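Local coordinates for protein quinoline 2-oxidoreductase medium subunit (Pseudomonas putida, PDB 1T3Q) that binds FAD and probably passes electrons as the flavin-carrying medium subunit of a molybdenum hydroxylase that oxidises quinoline, at residues M1-S13 against L40-R54. Numbering follows the deposited sequence.
Sequences MKFPAFSYRAPAS and LAFRLVYPSCLVDLR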
# COMPACT_ATOMS: atom_id res chain seq x y z
N MET C 1 16.59 -22.17 7.85
CA MET C 1 16.42 -22.10 9.33
C MET C 1 15.01 -22.53 9.74
O MET C 1 14.66 -22.52 10.92
CB MET C 1 16.72 -20.68 9.82
CG MET C 1 16.59 -20.46 11.31
SD MET C 1 18.04 -19.64 12.02
CE MET C 1 18.48 -20.82 13.31
N LYS C 2 14.19 -22.90 8.76
CA LYS C 2 12.85 -23.38 9.05
C LYS C 2 12.98 -24.89 9.24
O LYS C 2 13.77 -25.54 8.55
CB LYS C 2 11.89 -23.08 7.89
CG LYS C 2 11.68 -21.60 7.60
CD LYS C 2 11.22 -20.82 8.82
CE LYS C 2 11.01 -19.35 8.50
NZ LYS C 2 10.55 -18.56 9.68
N PHE C 3 12.22 -25.45 10.18
CA PHE C 3 12.28 -26.89 10.45
C PHE C 3 11.96 -27.70 9.21
O PHE C 3 11.25 -27.24 8.31
CB PHE C 3 11.25 -27.30 11.51
CG PHE C 3 11.26 -26.47 12.75
CD1 PHE C 3 10.09 -26.32 13.50
CD2 PHE C 3 12.43 -25.85 13.19
CE1 PHE C 3 10.08 -25.56 14.66
CE2 PHE C 3 12.42 -25.08 14.36
CZ PHE C 3 11.25 -24.94 15.09
N PRO C 4 12.49 -28.93 9.12
CA PRO C 4 12.18 -29.76 7.96
C PRO C 4 10.78 -30.29 8.29
O PRO C 4 10.32 -30.14 9.42
CB PRO C 4 13.26 -30.84 8.00
CG PRO C 4 13.55 -30.97 9.45
CD PRO C 4 13.56 -29.54 9.94
N ALA C 5 10.09 -30.88 7.32
CA ALA C 5 8.74 -31.38 7.56
C ALA C 5 8.65 -32.64 8.42
O ALA C 5 9.57 -33.45 8.44
CB ALA C 5 8.04 -31.61 6.23
N PHE C 6 7.54 -32.79 9.14
CA PHE C 6 7.30 -33.95 9.99
C PHE C 6 5.85 -33.98 10.48
O PHE C 6 5.18 -32.95 10.49
CB PHE C 6 8.26 -33.96 11.19
CG PHE C 6 8.27 -32.68 11.99
CD1 PHE C 6 7.23 -32.38 12.86
CD2 PHE C 6 9.31 -31.76 11.84
CE1 PHE C 6 7.22 -31.18 13.57
CE2 PHE C 6 9.31 -30.57 12.55
CZ PHE C 6 8.26 -30.27 13.42
N SER C 7 5.37 -35.16 10.86
CA SER C 7 4.01 -35.27 11.38
C SER C 7 4.10 -35.09 12.89
O SER C 7 5.19 -35.03 13.46
CB SER C 7 3.41 -36.64 11.03
OG SER C 7 4.19 -37.68 11.59
N TYR C 8 2.95 -35.02 13.55
CA TYR C 8 2.92 -34.80 15.00
C TYR C 8 1.83 -35.59 15.71
O TYR C 8 0.71 -35.71 15.21
CB TYR C 8 2.71 -33.31 15.27
CG TYR C 8 2.51 -32.93 16.72
CD1 TYR C 8 3.61 -32.66 17.55
CD2 TYR C 8 1.23 -32.79 17.25
CE1 TYR C 8 3.42 -32.25 18.87
CE2 TYR C 8 1.03 -32.39 18.57
CZ TYR C 8 2.13 -32.12 19.37
OH TYR C 8 1.93 -31.71 20.67
N ARG C 9 2.18 -36.13 16.87
CA ARG C 9 1.25 -36.89 17.70
C ARG C 9 1.53 -36.58 19.16
O ARG C 9 2.68 -36.42 19.56
CB ARG C 9 1.40 -38.40 17.45
CG ARG C 9 0.89 -38.85 16.10
CD ARG C 9 0.92 -40.37 15.96
NE ARG C 9 0.03 -41.05 16.90
CZ ARG C 9 -0.33 -42.33 16.78
NH1 ARG C 9 0.13 -43.05 15.76
NH2 ARG C 9 -1.13 -42.89 17.68
N ALA C 10 0.47 -36.50 19.96
CA ALA C 10 0.59 -36.23 21.38
C ALA C 10 -0.31 -37.22 22.12
O ALA C 10 -1.37 -36.85 22.63
CB ALA C 10 0.17 -34.80 21.69
N PRO C 11 0.09 -38.50 22.17
CA PRO C 11 -0.69 -39.55 22.84
C PRO C 11 -0.97 -39.30 24.32
O PRO C 11 -0.17 -38.70 25.04
CB PRO C 11 0.13 -40.81 22.58
CG PRO C 11 1.51 -40.31 22.33
CD PRO C 11 1.30 -39.05 21.55
N ALA C 12 -2.12 -39.80 24.77
CA ALA C 12 -2.55 -39.63 26.15
C ALA C 12 -1.96 -40.65 27.11
O ALA C 12 -2.21 -40.58 28.31
CB ALA C 12 -4.07 -39.68 26.22
N SER C 13 -1.18 -41.60 26.59
CA SER C 13 -0.58 -42.61 27.45
C SER C 13 0.83 -42.98 27.02
O SER C 13 1.20 -42.86 25.85
CB SER C 13 -1.44 -43.88 27.47
OG SER C 13 -1.24 -44.66 26.30
N LEU C 40 16.45 -28.70 14.80
CA LEU C 40 15.59 -28.77 13.63
C LEU C 40 15.76 -27.51 12.79
O LEU C 40 15.72 -27.56 11.56
CB LEU C 40 14.12 -28.92 14.04
CG LEU C 40 13.69 -30.31 14.52
CD1 LEU C 40 12.29 -30.25 15.11
CD2 LEU C 40 13.73 -31.29 13.36
N ALA C 41 15.93 -26.37 13.46
CA ALA C 41 16.11 -25.10 12.78
C ALA C 41 17.37 -25.13 11.93
O ALA C 41 17.43 -24.51 10.86
CB ALA C 41 16.19 -23.96 13.80
N PHE C 42 18.38 -25.85 12.40
CA PHE C 42 19.65 -25.99 11.67
C PHE C 42 19.60 -27.21 10.77
O PHE C 42 20.58 -27.55 10.10
CB PHE C 42 20.80 -26.14 12.65
CG PHE C 42 21.16 -24.87 13.37
CD1 PHE C 42 21.53 -24.89 14.71
CD2 PHE C 42 21.13 -23.65 12.70
CE1 PHE C 42 21.88 -23.71 15.37
CE2 PHE C 42 21.48 -22.47 13.35
CZ PHE C 42 21.85 -22.50 14.69
N ARG C 43 18.45 -27.89 10.77
CA ARG C 43 18.26 -29.09 9.97
C ARG C 43 19.37 -30.10 10.21
O ARG C 43 19.94 -30.66 9.27
CB ARG C 43 18.15 -28.72 8.49
CG ARG C 43 16.99 -27.77 8.22
CD ARG C 43 16.49 -27.83 6.79
NE ARG C 43 15.25 -27.06 6.67
CZ ARG C 43 14.41 -27.14 5.65
NH1 ARG C 43 14.65 -27.98 4.64
NH2 ARG C 43 13.31 -26.40 5.65
N LEU C 44 19.67 -30.32 11.49
CA LEU C 44 20.70 -31.27 11.90
C LEU C 44 20.08 -32.64 12.16
O LEU C 44 20.79 -33.63 12.33
CB LEU C 44 21.42 -30.77 13.15
CG LEU C 44 22.24 -29.48 12.95
CD1 LEU C 44 22.83 -29.03 14.27
CD2 LEU C 44 23.34 -29.73 11.92
N VAL C 45 18.75 -32.68 12.21
CA VAL C 45 18.02 -33.93 12.42
C VAL C 45 16.80 -33.88 11.52
O VAL C 45 16.26 -32.81 11.25
CB VAL C 45 17.56 -34.13 13.89
CG1 VAL C 45 18.77 -34.20 14.81
CG2 VAL C 45 16.63 -33.01 14.31
N TYR C 46 16.37 -35.05 11.04
CA TYR C 46 15.23 -35.11 10.15
C TYR C 46 14.22 -36.16 10.60
O TYR C 46 14.10 -37.22 9.99
CB TYR C 46 15.68 -35.42 8.72
CG TYR C 46 16.63 -34.40 8.14
CD1 TYR C 46 17.98 -34.41 8.46
CD2 TYR C 46 16.16 -33.42 7.27
CE1 TYR C 46 18.86 -33.46 7.92
CE2 TYR C 46 17.03 -32.46 6.72
CZ TYR C 46 18.37 -32.50 7.05
OH TYR C 46 19.23 -31.56 6.51
N PRO C 47 13.47 -35.87 11.67
CA PRO C 47 12.48 -36.84 12.15
C PRO C 47 11.31 -36.94 11.19
O PRO C 47 10.99 -36.00 10.47
CB PRO C 47 12.07 -36.26 13.50
CG PRO C 47 12.16 -34.77 13.26
CD PRO C 47 13.48 -34.65 12.50
N SER C 48 10.66 -38.10 11.17
CA SER C 48 9.52 -38.30 10.31
C SER C 48 8.30 -37.79 11.06
O SER C 48 7.35 -37.27 10.46
CB SER C 48 9.34 -39.80 10.02
OG SER C 48 9.23 -40.51 11.24
N CYS C 49 8.34 -37.93 12.38
CA CYS C 49 7.24 -37.54 13.23
C CYS C 49 7.74 -37.17 14.62
O CYS C 49 8.69 -37.78 15.12
CB CYS C 49 6.25 -38.71 13.33
SG CYS C 49 4.95 -38.55 14.59
N LEU C 50 7.13 -36.17 15.24
CA LEU C 50 7.52 -35.79 16.59
C LEU C 50 6.41 -36.27 17.52
O LEU C 50 5.24 -35.97 17.30
CB LEU C 50 7.70 -34.28 16.72
CG LEU C 50 8.91 -33.69 15.98
CD1 LEU C 50 9.08 -32.23 16.38
CD2 LEU C 50 10.17 -34.48 16.34
N VAL C 51 6.80 -37.01 18.54
CA VAL C 51 5.85 -37.54 19.50
C VAL C 51 5.98 -36.77 20.81
O VAL C 51 6.93 -36.96 21.56
CB VAL C 51 6.12 -39.03 19.76
CG1 VAL C 51 5.04 -39.61 20.67
CG2 VAL C 51 6.18 -39.79 18.43
N ASP C 52 4.99 -35.92 21.05
CA ASP C 52 4.94 -35.07 22.24
C ASP C 52 4.53 -35.88 23.47
O ASP C 52 3.68 -36.77 23.38
CB ASP C 52 3.93 -33.94 22.01
CG ASP C 52 4.22 -32.70 22.85
OD1 ASP C 52 4.76 -32.85 23.97
OD2 ASP C 52 3.89 -31.59 22.40
N LEU C 53 5.12 -35.57 24.61
CA LEU C 53 4.81 -36.25 25.86
C LEU C 53 3.89 -35.39 26.74
O LEU C 53 3.62 -35.75 27.88
CB LEU C 53 6.09 -36.57 26.63
CG LEU C 53 7.15 -37.40 25.91
CD1 LEU C 53 8.36 -37.58 26.81
CD2 LEU C 53 6.58 -38.76 25.51
N ARG C 54 3.40 -34.28 26.19
CA ARG C 54 2.55 -33.37 26.95
C ARG C 54 1.31 -33.99 27.60
O ARG C 54 0.87 -33.52 28.64
CB ARG C 54 2.11 -32.18 26.08
CG ARG C 54 1.23 -32.53 24.90
CD ARG C 54 0.66 -31.28 24.23
NE ARG C 54 -0.17 -30.49 25.15
CZ ARG C 54 -0.87 -29.41 24.81
NH1 ARG C 54 -0.85 -28.96 23.56
NH2 ARG C 54 -1.57 -28.77 25.73
O HOH W 1 11.97 -34.06 8.91
O HOH W 2 -0.42 -30.49 21.32
O HOH W 3 1.40 -36.54 24.86
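Phe6 and Leu50 meet in the tightly packed part of the contact. Leu50 CD1 sits over one face of the Phe6 ring, 3.8 Å from the ring centroid, in a CH-pi contact. Phe6 CG lies between its backbone N and carbonyl carbon (chi1 53°), and in this position the ring lies against Leu50. The Leu40 and Phe6 side chains approach from opposite directions, with Leu40 CD1 3.9 Å from Phe6 CE2. The other branch of Leu40, CD2, packs on the Pro4 ring. Leu40 CB lies 3.6 Å from Phe3 CD2.

Beside this cluster, Arg43 grips one carbonyl with two nitrogens. Its NE donates to Lys2 O at 2.8 Å and its NH2 to the same atom at 3.1 Å. Lys2 O lies in the guanidinium plane, while Pro4 CA covers one face. Arg43 NH1 forms a salt bridge with Asp129 of the large subunit. A leucine in place of Arg43 would probably leave Lys2 O without both donors and Asp129 of the large subunit without this salt-bridge mate.

Strand 7-9 is an outer strand of a three-stranded parallel sheet in the FAD-binding domain. It pairs with the middle strand, 49-52; strand 28-30 lies on the other side of 49-52. Four backbone bonds join the pair, from Ser7 N to Ser48 O through to Asp52 N to Arg9 O. Tyr8 OH donates to Asp52 OD2 at 2.6 Å, on the anti side of the carboxylate, with ring and carboxylate planes 79° apart. Asp52 OD2 also accepts from Gln74 of the small subunit, while OD1 closes an Asx turn with Arg54 N. Leu53, just past the strand, touches the FAD.

The looser side holds the exposed Ala5 and Arg9 and bridging waters. One water donates to both Ala5 O and Pro47 O, and another to Pro11 O and Asp52 O. A third links Tyr8 OH to Arg54 NH1. Arg54 NH2 also bonds to Glu76 O of the small subunit.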